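Local coordinates for protein acyl-CoA hydrolase (Bacillus cereus, PDB 1Y7U) that probably hydrolyses the thioester of long-chain fatty acyl-CoAs, and binds coenzyme A and calcium ions, at residues S24-P28 against T29-D33; N35-G39 against G40-S44. One frame throughout, in Å; residues are numbered along the deposited sequence.

Contact 1 of 2, residues S24-P28 against T29-D33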
loop_
_atom_site.group_PDB
_atom_site.type_symbol
_atom_site.label_atom_id
_atom_site.label_comp_id
_atom_site.label_asym_id
_atom_site.label_seq_id
_atom_site.Cartn_x
_atom_site.Cartn_y
_atom_site.Cartn_z
ATOM N N SER A 24 8.194 13.656 -4.843
ATOM C CA SER A 24 8.323 12.387 -4.154
ATOM C C SER A 24 9.639 11.699 -4.409
ATOM O O SER A 24 10.403 12.072 -5.295
ATOM C CB SER A 24 7.204 11.436 -4.574
ATOM O OG SER A 24 5.941 11.926 -4.172
ATOM N N ARG A 25 9.876 10.671 -3.608
ATOM C CA ARG A 25 11.062 9.846 -3.699
ATOM C C ARG A 25 10.672 8.730 -4.673
ATOM O O ARG A 25 9.489 8.501 -4.910
ATOM C CB ARG A 25 11.364 9.271 -2.311
ATOM C CG ARG A 25 12.821 9.097 -1.991
ATOM C CD ARG A 25 13.009 8.751 -0.529
ATOM N NE ARG A 25 14.414 8.498 -0.231
ATOM C CZ ARG A 25 15.055 7.367 -0.524
ATOM N NH1 ARG A 25 14.423 6.356 -1.122
ATOM N NH2 ARG A 25 16.344 7.254 -0.237
ATOM N N VAL A 26 11.647 8.048 -5.254
ATOM C CA VAL A 26 11.331 6.959 -6.166
ATOM C C VAL A 26 11.511 5.624 -5.446
ATOM O O VAL A 26 12.630 5.147 -5.279
ATOM C CB VAL A 26 12.234 6.994 -7.404
ATOM C CG1 VAL A 26 11.893 5.841 -8.330
ATOM C CG2 VAL A 26 12.068 8.316 -8.117
ATOM N N PHE A 27 10.406 5.024 -5.016
ATOM C CA PHE A 27 10.453 3.751 -4.307
ATOM C C PHE A 27 10.616 2.528 -5.209
ATOM O O PHE A 27 10.071 2.479 -6.309
ATOM C CB PHE A 27 9.200 3.590 -3.451
ATOM C CG PHE A 27 9.008 4.698 -2.464
ATOM C CD1 PHE A 27 8.440 5.907 -2.858
ATOM C CD2 PHE A 27 9.435 4.553 -1.149
ATOM C CE1 PHE A 27 8.301 6.960 -1.952
ATOM C CE2 PHE A 27 9.300 5.603 -0.237
ATOM C CZ PHE A 27 8.733 6.806 -0.641
ATOM N N PRO A 28 11.365 1.516 -4.740
ATOM C CA PRO A 28 11.619 0.280 -5.484
ATOM C C PRO A 28 10.370 -0.397 -6.041
ATOM O O PRO A 28 10.387 -0.921 -7.149
ATOM C CB PRO A 28 12.349 -0.581 -4.462
ATOM C CG PRO A 28 11.795 -0.104 -3.162
ATOM C CD PRO A 28 11.842 1.377 -3.352
ATOM N N THR A 29 9.291 -0.388 -5.268
ATOM C CA THR A 29 8.027 -0.991 -5.693
ATOM C C THR A 29 7.627 -0.561 -7.099
ATOM O O THR A 29 7.185 -1.372 -7.910
ATOM C CB THR A 29 6.872 -0.564 -4.776
ATOM O OG1 THR A 29 7.232 -0.785 -3.405
ATOM C CG2 THR A 29 5.611 -1.338 -5.123
ATOM N N ASP A 30 7.775 0.733 -7.368
ATOM C CA ASP A 30 7.414 1.315 -8.647
ATOM C C ASP A 30 8.489 1.236 -9.729
ATOM O O ASP A 30 8.284 1.724 -10.834
ATOM C CB ASP A 30 6.993 2.769 -8.435
ATOM C CG ASP A 30 5.943 2.915 -7.348
ATOM O OD1 ASP A 30 4.855 2.318 -7.487
ATOM O OD2 ASP A 30 6.206 3.621 -6.351
ATOM N N LEU A 31 9.633 0.632 -9.432
ATOM C CA LEU A 31 10.673 0.518 -10.450
ATOM C C LEU A 31 10.560 -0.816 -11.173
ATOM O O LEU A 31 10.341 -1.856 -10.555
ATOM C CB LEU A 31 12.063 0.649 -9.831
ATOM C CG LEU A 31 12.376 2.035 -9.272
ATOM C CD1 LEU A 31 13.697 2.013 -8.531
ATOM C CD2 LEU A 31 12.414 3.035 -10.411
ATOM N N ASN A 32 10.681 -0.785 -12.491
ATOM C CA ASN A 32 10.611 -2.020 -13.243
ATOM C C ASN A 32 12.003 -2.628 -13.238
ATOM O O ASN A 32 12.882 -2.197 -12.489
ATOM C CB ASN A 32 10.121 -1.772 -14.674
ATOM C CG ASN A 32 11.071 -0.918 -15.490
ATOM O OD1 ASN A 32 10.649 -0.253 -16.435
ATOM N ND2 ASN A 32 12.354 -0.943 -15.146
ATOM N N ASP A 33 12.179 -3.605 -14.114
ATOM C CA ASP A 33 13.415 -4.353 -14.282
ATOM C C ASP A 33 14.634 -3.550 -14.753
ATOM O O ASP A 33 15.772 -3.941 -14.502
ATOM C CB ASP A 33 13.135 -5.484 -15.267
ATOM C CG ASP A 33 11.730 -5.396 -15.873
ATOM O OD1 ASP A 33 10.775 -5.920 -15.268
ATOM O OD2 ASP A 33 11.578 -4.791 -16.954
HETATM O O HOH W 1 8.119 5.429 -6.617
#
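Val26 and Leu31 meet through their methyl ends, CG1 of Val26 lying 3.5 Å from CD2 of Leu31, with the two side chains at roughly a right angle. The valine branch that does the touching is the one carried anti to the backbone N (chi1 179°). On the leucine it is the CD2 branch; the bond from CA to CB is directed toward 24-28, CG also lies near the carbonyl oxygen of Phe27, and CD1 reaches CA of Pro28. Between these apolar ends the chain makes a short 3-10 turn. Asp30 N bonds to Phe27 O at 3.1 Å, and Leu31 N bonds to Pro28 O at 2.9 Å; both are i to i+3 pairs. In the hot dog fold this turn follows strand 20-25 and starts the loop that leads into helix 39-58, the helix that the sheet wraps. Asp30 is linked to Phe27 through its carboxylate. Its OD2 is 4.2 Å from Phe27 CB, and a water molecule joins the two residues: it accepts the backbone N-H of Phe27, with N 2.8 Å from the water oxygen, and donates to Asp30 OD2 at 2.6 Å. The same water lies in the plane of the Phe27 ring, at its edge. The end of the Phe27 side chain leads away from 29-33, and the residue packs on Phe38 of a second subunit and Met48 of a fourth. Thr29 packs against Thr29 of a third subunit, while Leu31 also rests on Ser78 and Val26 on Leu37, both in loops of the same chain.

Contact 2 of 2, residues N35-G39 against G40-S44. With COA (coenzyme A), chain J.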
loop_
_atom_site.group_PDB
_atom_site.type_symbol
_atom_site.label_atom_id
_atom_site.label_comp_id
_atom_site.label_asym_id
_atom_site.label_seq_id
_atom_site.Cartn_x
_atom_site.Cartn_y
_atom_site.Cartn_z
ATOM N N ASN A 35 15.271 -0.459 -13.833
ATOM C CA ASN A 35 15.455 0.642 -12.899
ATOM C C ASN A 35 14.891 1.940 -13.462
ATOM O O ASN A 35 15.594 2.934 -13.614
ATOM C CB ASN A 35 16.933 0.829 -12.545
ATOM C CG ASN A 35 17.167 2.025 -11.635
ATOM O OD1 ASN A 35 16.506 2.177 -10.605
ATOM N ND2 ASN A 35 18.111 2.878 -12.012
ATOM N N THR A 36 13.614 1.906 -13.803
ATOM C CA THR A 36 12.920 3.078 -14.298
ATOM C C THR A 36 11.477 2.854 -13.874
ATOM O O THR A 36 11.022 1.712 -13.781
ATOM C CB THR A 36 13.016 3.227 -15.835
ATOM O OG1 THR A 36 12.338 4.425 -16.239
ATOM C CG2 THR A 36 12.382 2.043 -16.530
ATOM N N LEU A 37 10.774 3.940 -13.582
ATOM C CA LEU A 37 9.392 3.853 -13.149
ATOM C C LEU A 37 8.498 3.207 -14.188
ATOM O O LEU A 37 8.783 3.257 -15.387
ATOM C CB LEU A 37 8.845 5.245 -12.865
ATOM C CG LEU A 37 9.220 6.012 -11.600
ATOM C CD1 LEU A 37 8.654 7.418 -11.726
ATOM C CD2 LEU A 37 8.655 5.315 -10.361
ATOM N N PHE A 38 7.422 2.586 -13.715
ATOM C CA PHE A 38 6.447 2.010 -14.615
ATOM C C PHE A 38 5.716 3.255 -15.112
ATOM O O PHE A 38 5.538 4.212 -14.358
ATOM C CB PHE A 38 5.465 1.124 -13.865
ATOM C CG PHE A 38 6.036 -0.183 -13.429
ATOM C CD1 PHE A 38 6.429 -0.386 -12.110
ATOM C CD2 PHE A 38 6.159 -1.232 -14.332
ATOM C CE1 PHE A 38 6.933 -1.615 -11.698
ATOM C CE2 PHE A 38 6.664 -2.463 -13.924
ATOM C CZ PHE A 38 7.049 -2.653 -12.603
ATOM N N GLY A 39 5.307 3.261 -16.371
ATOM C CA GLY A 39 4.607 4.423 -16.882
ATOM C C GLY A 39 3.382 4.695 -16.037
ATOM O O GLY A 39 3.036 5.845 -15.772
ATOM N N GLY A 40 2.730 3.625 -15.600
ATOM C CA GLY A 40 1.538 3.768 -14.788
ATOM C C GLY A 40 1.735 4.630 -13.552
ATOM O O GLY A 40 0.905 5.483 -13.240
ATOM N N LYS A 41 2.836 4.419 -12.843
ATOM C CA LYS A 41 3.078 5.203 -11.649
ATOM C C LYS A 41 2.972 6.688 -11.959
ATOM O O LYS A 41 2.278 7.420 -11.255
ATOM C CB LYS A 41 4.450 4.882 -11.058
ATOM C CG LYS A 41 4.754 5.628 -9.753
ATOM C CD LYS A 41 3.694 5.398 -8.702
ATOM C CE LYS A 41 4.064 6.101 -7.414
ATOM N NZ LYS A 41 3.004 5.938 -6.388
ATOM N N ILE A 42 3.645 7.132 -13.017
ATOM C CA ILE A 42 3.594 8.535 -13.395
ATOM C C ILE A 42 2.171 8.970 -13.770
ATOM O O ILE A 42 1.693 10.010 -13.322
ATOM C CB ILE A 42 4.561 8.819 -14.560
ATOM C CG1 ILE A 42 5.990 8.545 -14.100
ATOM C CG2 ILE A 42 4.451 10.266 -15.010
ATOM C CD1 ILE A 42 7.027 8.832 -15.136
ATOM N N LEU A 43 1.485 8.173 -14.578
ATOM C CA LEU A 43 0.127 8.515 -14.975
ATOM C C LEU A 43 -0.786 8.612 -13.755
ATOM O O LEU A 43 -1.539 9.574 -13.612
ATOM C CB LEU A 43 -0.411 7.476 -15.954
ATOM C CG LEU A 43 0.373 7.372 -17.266
ATOM C CD1 LEU A 43 -0.087 6.171 -18.071
ATOM C CD2 LEU A 43 0.200 8.653 -18.048
ATOM N N SER A 44 -0.723 7.628 -12.863
ATOM C CA SER A 44 -1.568 7.668 -11.678
ATOM C C SER A 44 -1.330 8.982 -10.937
ATOM O O SER A 44 -2.269 9.663 -10.510
ATOM C CB SER A 44 -1.254 6.499 -10.752
ATOM O OG SER A 44 -2.113 6.508 -9.624
HETATM N N1A COA J . 6.586 6.548 -28.466
HETATM C C2A COA J . 6.541 5.383 -29.075
HETATM N N3A COA J . 7.679 4.875 -29.485
HETATM C C4A COA J . 8.800 5.491 -29.330
HETATM C C5A COA J . 8.841 6.622 -28.710
HETATM C C6A COA J . 7.729 7.160 -28.278
HETATM N N6A COA J . 7.712 8.288 -27.657
HETATM N N7A COA J . 10.044 6.999 -28.652
HETATM C C8A COA J . 10.747 6.078 -29.207
HETATM N N9A COA J . 9.994 5.118 -29.658
HETATM C C1B COA J . 10.343 3.927 -30.440
HETATM C C2B COA J . 10.899 4.220 -31.753
HETATM O O2B COA J . 9.850 4.223 -32.616
HETATM C C3B COA J . 11.620 2.996 -32.059
HETATM O O3B COA J . 10.683 2.086 -32.473
HETATM P P3B COA J . 10.977 0.996 -33.497
HETATM O O7A COA J . 10.060 -0.019 -33.471
HETATM O O8A COA J . 12.256 0.507 -33.334
HETATM O O9A COA J . 10.777 1.447 -34.784
HETATM C C4B COA J . 12.251 2.717 -30.764
HETATM O O4B COA J . 11.352 3.193 -29.877
HETATM C C5B COA J . 13.278 3.760 -30.517
HETATM O O5B COA J . 14.492 3.581 -31.099
HETATM P P1A COA J . 15.499 4.506 -30.565
HETATM O O1A COA J . 15.352 5.738 -31.217
HETATM O O2A COA J . 16.732 3.842 -30.699
HETATM O O3A COA J . 15.123 4.723 -29.111
HETATM P P2A COA J . 15.460 6.016 -28.356
HETATM O O4A COA J . 15.064 7.263 -28.946
HETATM O O5A COA J . 16.606 5.994 -27.511
HETATM O O6A COA J . 14.280 6.042 -27.438
HETATM C CBP COA J . 13.253 5.108 -25.459
HETATM C CCP COA J . 14.059 4.910 -26.704
HETATM C CDP COA J . 11.814 4.979 -25.742
HETATM C CEP COA J . 13.682 3.941 -24.701
HETATM C CAP COA J . 13.483 6.331 -24.610
HETATM O OAP COA J . 12.591 7.280 -25.013
HETATM C C9P COA J . 13.222 6.140 -23.174
HETATM O O9P COA J . 14.023 5.379 -22.381
HETATM N N8P COA J . 12.186 6.703 -22.710
HETATM C C7P COA J . 11.815 6.520 -21.380
HETATM C C6P COA J . 10.847 5.413 -21.114
HETATM C C5P COA J . 10.829 5.093 -19.686
HETATM O O5P COA J . 11.617 4.383 -19.228
HETATM N N4P COA J . 9.977 5.650 -18.956
HETATM C C3P COA J . 8.988 5.000 -18.217
HETATM C C2P COA J . 8.480 6.030 -17.269
HETATM S S1P COA J . 9.717 7.201 -16.835
#
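Gly39 O accepts the backbone N-H of Leu43, with N 3.0 Å from O and a nearly straight angle of 169°, and this i to i+4 bond belongs to the first turn of helix 39-58, the helix that the hot dog sheet wraps. Phe38 is the N-cap residue; its carbonyl O takes a weak bond from Lys41 N at 3.1 Å. The end of the Phe38 side chain leads away from the helix start; Phe38 packs on Asp47 of the fifth subunit and Arg25 of the third. That same Asp47 accepts the N-H of Gly40 through OD2, placing an acidic group of another chain at the helix N terminus, where it would probably be favoured. Leu37 is directed toward the helix start and straddles two of its side chains: CD1 meets Ile42 CG1 at 3.7 Å with the chains crossing at about a right angle, whereas CD2 touches Lys41 CG at 4.0 Å. Lys41 is bent at its second torsion (chi2 55°), and its amino end leads away from 35-39. Coenzyme A runs past this corner, in a pocket completed by Arg93, Thr94 and Ser95 of the fifth subunit. Thr36, with OG1 anti to its own N (chi1 -178°), donates that hydroxyl to the pantetheine oxygen O5P at 3.1 Å. Further along, Leu37 O lies beside C3P, and Ile42 CD1 sits 3.6 Å from the thiol sulfur S1P.

How the contacts relate
Leaving strand 20-25, the chain makes the turn of contact 1 and, a few residues on, enters helix 39-58 through contact 2. The two follow in series: contact 1 closes a 3-10 turn, contact 2 the first turn of the helix, and neither encloses nor crosses the other. Their centres are 8 Å apart, because the connecting loop brings the turn back alongside the helix start. Asp30 O and Phe38 N, 3.1 Å apart, probably form a hydrogen bond there, with Leu31 CD2 packed on the backbone of Thr36 and Asp30 CB on Leu37 CD2. Asp30 and Lys41 add a long, weak ion pair. The exit of strand 20-25, outermost in this chain's sheet, and the helix entrance are thereby tied together.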